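Local coordinates for 3-Hydroxyacyl-CoA dehydrogenase (PDB 4PZC) that catalyses the reversible NAD-dependent oxidation of (S)-3-hydroxybutyryl-CoA to acetoacetyl-CoA, at the interface of chains A and B. Coordinates in Å, arbitrary orientation; residue numbers count along the deposited sequence, not the author numbering. Chains: chain A/B, 3-Hydroxyacyl-CoA dehydrogenase.

Contact 1: the interface of chains A and B. Residues chain A 213, 216-217, 220; chain B 149, 177-179.
B:Ile179 sets its tip against a helix of chain A. Its CD1 methyl lies 3.6 Å from A:Glu216 CB and 3.9 Å from A:Glu213 CA. The same methyl is 3.3 Å from the backbone carbonyl oxygen A:Glu213 O. CG1 of this isoleucine stands beside its own backbone N, anti to the carbonyl carbon. This torsion (chi1 -65°) points the CG1 branch at the helix, and chi2 of -62° sets the CD1 methyl on it.

The second touch is between A:Glu216 and B:Tyr177. The tyrosine is poorly ordered, and the modelled closeness of OE1 to the ring is doubtful. As modelled, the carboxylate comes over one face of the ring, offset toward the rim. A:Glu216 CD is 3.8 Å from ring carbon CE1 of B:Tyr177. The two side chains cross at about a right angle, and the carboxylate stands nearly upright on the ring, with planes 81° apart. The glutamate chain is extended beyond CG, which carries the carboxylate out to the ring.

A:Leu220 packs more loosely, with CD1 modelled 4.2 Å from B:Tyr177 CB. B:Ala149 lies at this end of the patch. At the other end, the carboxylate oxygen OE2 of A:Glu213 is 3.8 Å from B:Ile179 CA. No hydrogen bond or salt bridge crosses the patch.

This is a helix-on-strand contact that likely contributes to dimer assembly. Chain A contributes one side of helix 211-222. Chain B contributes the start of strand 177-182 and the loop residue B:Ala149.

Contact 2: the interface of chains A and B. Residues chain A 196, 199-200, 203, 214, 217-218, 222; chain B 188-189, 192-193.
No polar bond crosses this patch. The thiol sulfur of A:Cys222 packs against B:Leu193 and B:Val189. B:Leu193 CD2 touches A:Cys222 SG at 3.6 Å. B:Val189 CG1 reaches A:Cys222 SG at 4.0 Å. In B:Leu193, CG anti to the backbone N (chi1 176°) puts the isobutyl end against the sulfur, with CD2 foremost.

B:Ile192 is the central side chain; chain A buries 101 Å² of it, the largest value in the patch. It enters between two helices of chain A and its branches part. The CG2 methyl goes to helix 189-205. B:Ile192 CG2 meets A:Glu199 CG at 3.3 Å. B:Ile192 CG2 also lies 3.7 Å from A:Val203 CG2. The glutamate takes part through the aliphatic stretch of its side chain, CB and CG. The other branch goes to helix 211-222, where B:Ile192 CD1 lies 3.5 Å from the thioether sulfur SD of A:Met218. The modelled approach of CG1 to this sulfur is too short to be trusted. CG1 takes the crowded position between the backbone N and the carbonyl carbon (chi1 68°), leaving CG2 anti to that carbon.

As modelled, A:Met218 bends at chi2 (-81°) and its CE methyl lies near B:Val189; the exact course of this chain is doubtful. Nearer the start of helix 189-205 of chain A, A:Met196 CG lies 3.7 Å from the backbone oxygen B:Ile192 O. B:Val188 closes another side, its CG2 meeting A:Val203 CG1 at 4.0 Å. Those two valines cross at about a right angle. A:Ala200 and A:Ile214 flank B:Ile192, and A:Gly217 lies against B:Val189.

The patch is an apolar helix-helix contact. The start of helix 189-205 of chain B, with B:Val188 just ahead of it, packs on helices 189-205 and 211-222 of chain A.

Contact 1: the interface of chains A and B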
# COMPACT_ATOMS: atom_id res chain seq x y z
N GLU A 213 -10.78 -4.78 -10.99
CA GLU A 213 -11.16 -5.41 -9.73
C GLU A 213 -9.97 -5.51 -8.77
O GLU A 213 -10.13 -5.34 -7.57
CB GLU A 213 -11.74 -6.81 -9.99
CG GLU A 213 -13.18 -6.86 -10.53
CD GLU A 213 -13.72 -8.29 -10.55
OE1 GLU A 213 -12.98 -9.21 -10.99
OE2 GLU A 213 -14.88 -8.50 -10.11
N GLU A 216 -9.65 -2.13 -7.38
CA GLU A 216 -10.77 -1.88 -6.50
C GLU A 216 -10.46 -2.49 -5.14
O GLU A 216 -10.51 -1.80 -4.10
CB GLU A 216 -12.09 -2.48 -7.03
CG GLU A 216 -12.83 -1.74 -8.17
CD GLU A 216 -14.12 -2.47 -8.67
OE1 GLU A 216 -15.08 -2.71 -7.88
OE2 GLU A 216 -14.19 -2.78 -9.89
N GLY A 217 -10.14 -3.78 -5.16
CA GLY A 217 -9.84 -4.53 -3.96
C GLY A 217 -8.90 -3.81 -3.00
O GLY A 217 -9.08 -3.87 -1.77
N LEU A 220 -10.36 0.08 -1.84
CA LEU A 220 -11.40 -0.06 -0.84
C LEU A 220 -11.02 -0.89 0.38
O LEU A 220 -11.41 -0.57 1.51
CB LEU A 220 -12.61 -0.68 -1.52
CG LEU A 220 -13.32 0.34 -2.41
CD1 LEU A 220 -14.07 -0.29 -3.56
CD2 LEU A 220 -14.26 1.15 -1.54
N ALA B 149 -17.17 -1.19 2.07
CA ALA B 149 -18.01 -1.37 0.91
C ALA B 149 -17.41 -2.36 -0.08
O ALA B 149 -17.42 -2.09 -1.28
CB ALA B 149 -18.27 -0.03 0.22
N TYR B 177 -18.88 -3.44 -3.04
CA TYR B 177 -18.30 -3.83 -4.32
C TYR B 177 -17.80 -5.28 -4.32
O TYR B 177 -16.94 -5.64 -3.53
CB TYR B 177 -17.20 -2.86 -4.77
CG TYR B 177 -17.51 -2.39 -6.16
CD1 TYR B 177 -17.54 -3.29 -7.22
CD2 TYR B 177 -17.88 -1.07 -6.41
CE1 TYR B 177 -17.88 -2.89 -8.50
CE2 TYR B 177 -18.21 -0.65 -7.69
CZ TYR B 177 -18.21 -1.56 -8.73
OH TYR B 177 -18.54 -1.16 -10.00
N PRO B 178 -18.36 -6.11 -5.21
CA PRO B 178 -17.87 -7.46 -5.38
C PRO B 178 -16.51 -7.47 -6.03
O PRO B 178 -16.23 -6.62 -6.86
CB PRO B 178 -18.85 -8.05 -6.39
CG PRO B 178 -19.26 -6.88 -7.20
CD PRO B 178 -19.45 -5.82 -6.15
N ILE B 179 -15.70 -8.45 -5.67
CA ILE B 179 -14.42 -8.67 -6.31
C ILE B 179 -14.30 -10.15 -6.59
O ILE B 179 -14.14 -10.95 -5.66
CB ILE B 179 -13.28 -8.24 -5.38
CG1 ILE B 179 -13.33 -6.73 -5.12
CG2 ILE B 179 -11.93 -8.64 -5.95
CD1 ILE B 179 -13.16 -5.90 -6.37

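Contact 2: the interface of chains A and B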
# COMPACT_ATOMS: atom_id res chain seq x y z
N MET A 196 5.25 -4.90 -3.97
CA MET A 196 3.80 -5.01 -3.83
C MET A 196 3.16 -4.85 -5.20
O MET A 196 2.31 -5.64 -5.56
CB MET A 196 3.25 -3.94 -2.91
CG MET A 196 1.79 -4.14 -2.60
SD MET A 196 1.05 -2.59 -2.04
CE MET A 196 0.60 -1.90 -3.62
N GLU A 199 3.58 -7.87 -7.11
CA GLU A 199 2.67 -8.96 -6.73
C GLU A 199 1.37 -8.80 -7.47
O GLU A 199 0.79 -9.78 -7.88
CB GLU A 199 2.41 -9.03 -5.23
CG GLU A 199 1.98 -10.43 -4.79
CD GLU A 199 3.08 -11.48 -4.96
OE1 GLU A 199 4.25 -11.10 -5.09
OE2 GLU A 199 2.76 -12.70 -4.96
N ALA A 200 0.90 -7.56 -7.61
CA ALA A 200 -0.30 -7.29 -8.37
C ALA A 200 -0.16 -7.85 -9.77
O ALA A 200 -1.06 -8.55 -10.23
CB ALA A 200 -0.59 -5.81 -8.45
N VAL A 203 -0.70 -11.55 -9.71
CA VAL A 203 -2.10 -11.91 -9.51
C VAL A 203 -2.81 -11.79 -10.84
O VAL A 203 -3.48 -12.72 -11.28
CB VAL A 203 -2.78 -11.01 -8.45
CG1 VAL A 203 -4.28 -11.11 -8.55
CG2 VAL A 203 -2.33 -11.39 -7.05
N ILE A 214 -8.79 -5.82 -9.30
CA ILE A 214 -7.61 -5.88 -8.47
C ILE A 214 -7.37 -4.51 -7.80
O ILE A 214 -7.06 -4.43 -6.59
CB ILE A 214 -6.39 -6.30 -9.31
CG1 ILE A 214 -6.46 -7.79 -9.68
CG2 ILE A 214 -5.10 -6.06 -8.55
CD1 ILE A 214 -5.40 -8.23 -10.70
N GLY A 217 -10.14 -3.78 -5.16
CA GLY A 217 -9.84 -4.53 -3.96
C GLY A 217 -8.90 -3.81 -3.00
O GLY A 217 -9.08 -3.87 -1.77
N MET A 218 -7.91 -3.10 -3.56
CA MET A 218 -6.87 -2.52 -2.75
C MET A 218 -7.21 -1.11 -2.32
O MET A 218 -6.79 -0.68 -1.23
CB MET A 218 -5.53 -2.57 -3.51
CG MET A 218 -5.08 -3.96 -3.90
SD MET A 218 -4.27 -4.95 -2.62
CE MET A 218 -4.89 -4.32 -1.08
N CYS A 222 -7.93 -1.60 1.59
CA CYS A 222 -6.83 -1.08 2.39
C CYS A 222 -6.73 0.42 2.29
O CYS A 222 -5.75 1.01 2.78
CB CYS A 222 -5.49 -1.68 1.93
SG CYS A 222 -5.55 -3.42 1.45
N VAL B 188 -7.08 -11.89 -3.36
CA VAL B 188 -6.50 -10.73 -3.96
C VAL B 188 -5.95 -9.81 -2.88
O VAL B 188 -4.75 -9.49 -2.89
CB VAL B 188 -7.52 -10.01 -4.88
CG1 VAL B 188 -7.22 -8.53 -5.02
CG2 VAL B 188 -7.52 -10.64 -6.27
N VAL B 189 -6.80 -9.38 -1.95
CA VAL B 189 -6.37 -8.32 -1.04
C VAL B 189 -5.19 -8.71 -0.21
O VAL B 189 -4.16 -8.04 -0.28
CB VAL B 189 -7.49 -7.77 -0.17
CG1 VAL B 189 -6.93 -7.16 1.11
CG2 VAL B 189 -8.23 -6.70 -0.96
N ILE B 192 -1.66 -9.47 -2.00
CA ILE B 192 -0.65 -8.46 -2.25
C ILE B 192 -0.36 -7.55 -1.06
O ILE B 192 0.81 -7.22 -0.80
CB ILE B 192 -0.85 -7.79 -3.62
CG1 ILE B 192 -2.10 -6.95 -3.69
CG2 ILE B 192 -0.90 -8.90 -4.66
CD1 ILE B 192 -2.94 -7.21 -4.96
N LEU B 193 -1.37 -7.19 -0.28
CA LEU B 193 -1.12 -6.41 0.91
C LEU B 193 -0.12 -7.13 1.82
O LEU B 193 0.94 -6.60 2.13
CB LEU B 193 -2.42 -6.13 1.65
CG LEU B 193 -2.29 -5.39 2.99
CD1 LEU B 193 -1.73 -3.99 2.82
CD2 LEU B 193 -3.62 -5.34 3.75

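The centres of contact 1 and contact 2 are about 11 Å apart, and both include A:Gly217. Helix 211-222 of chain A serves both: one side meets the strand 177-182 region of chain B, another meets the start of its helix 189-205. Contact 1 reaches residues of the NAD-binding family region, while contact 2 joins C-terminal regions of the two chains. The interface is two-fold symmetric, so each contact recurs with the chains exchanged. Members of this family typically dimerise through the C-terminal domain, so this pairing is probably the biological dimer.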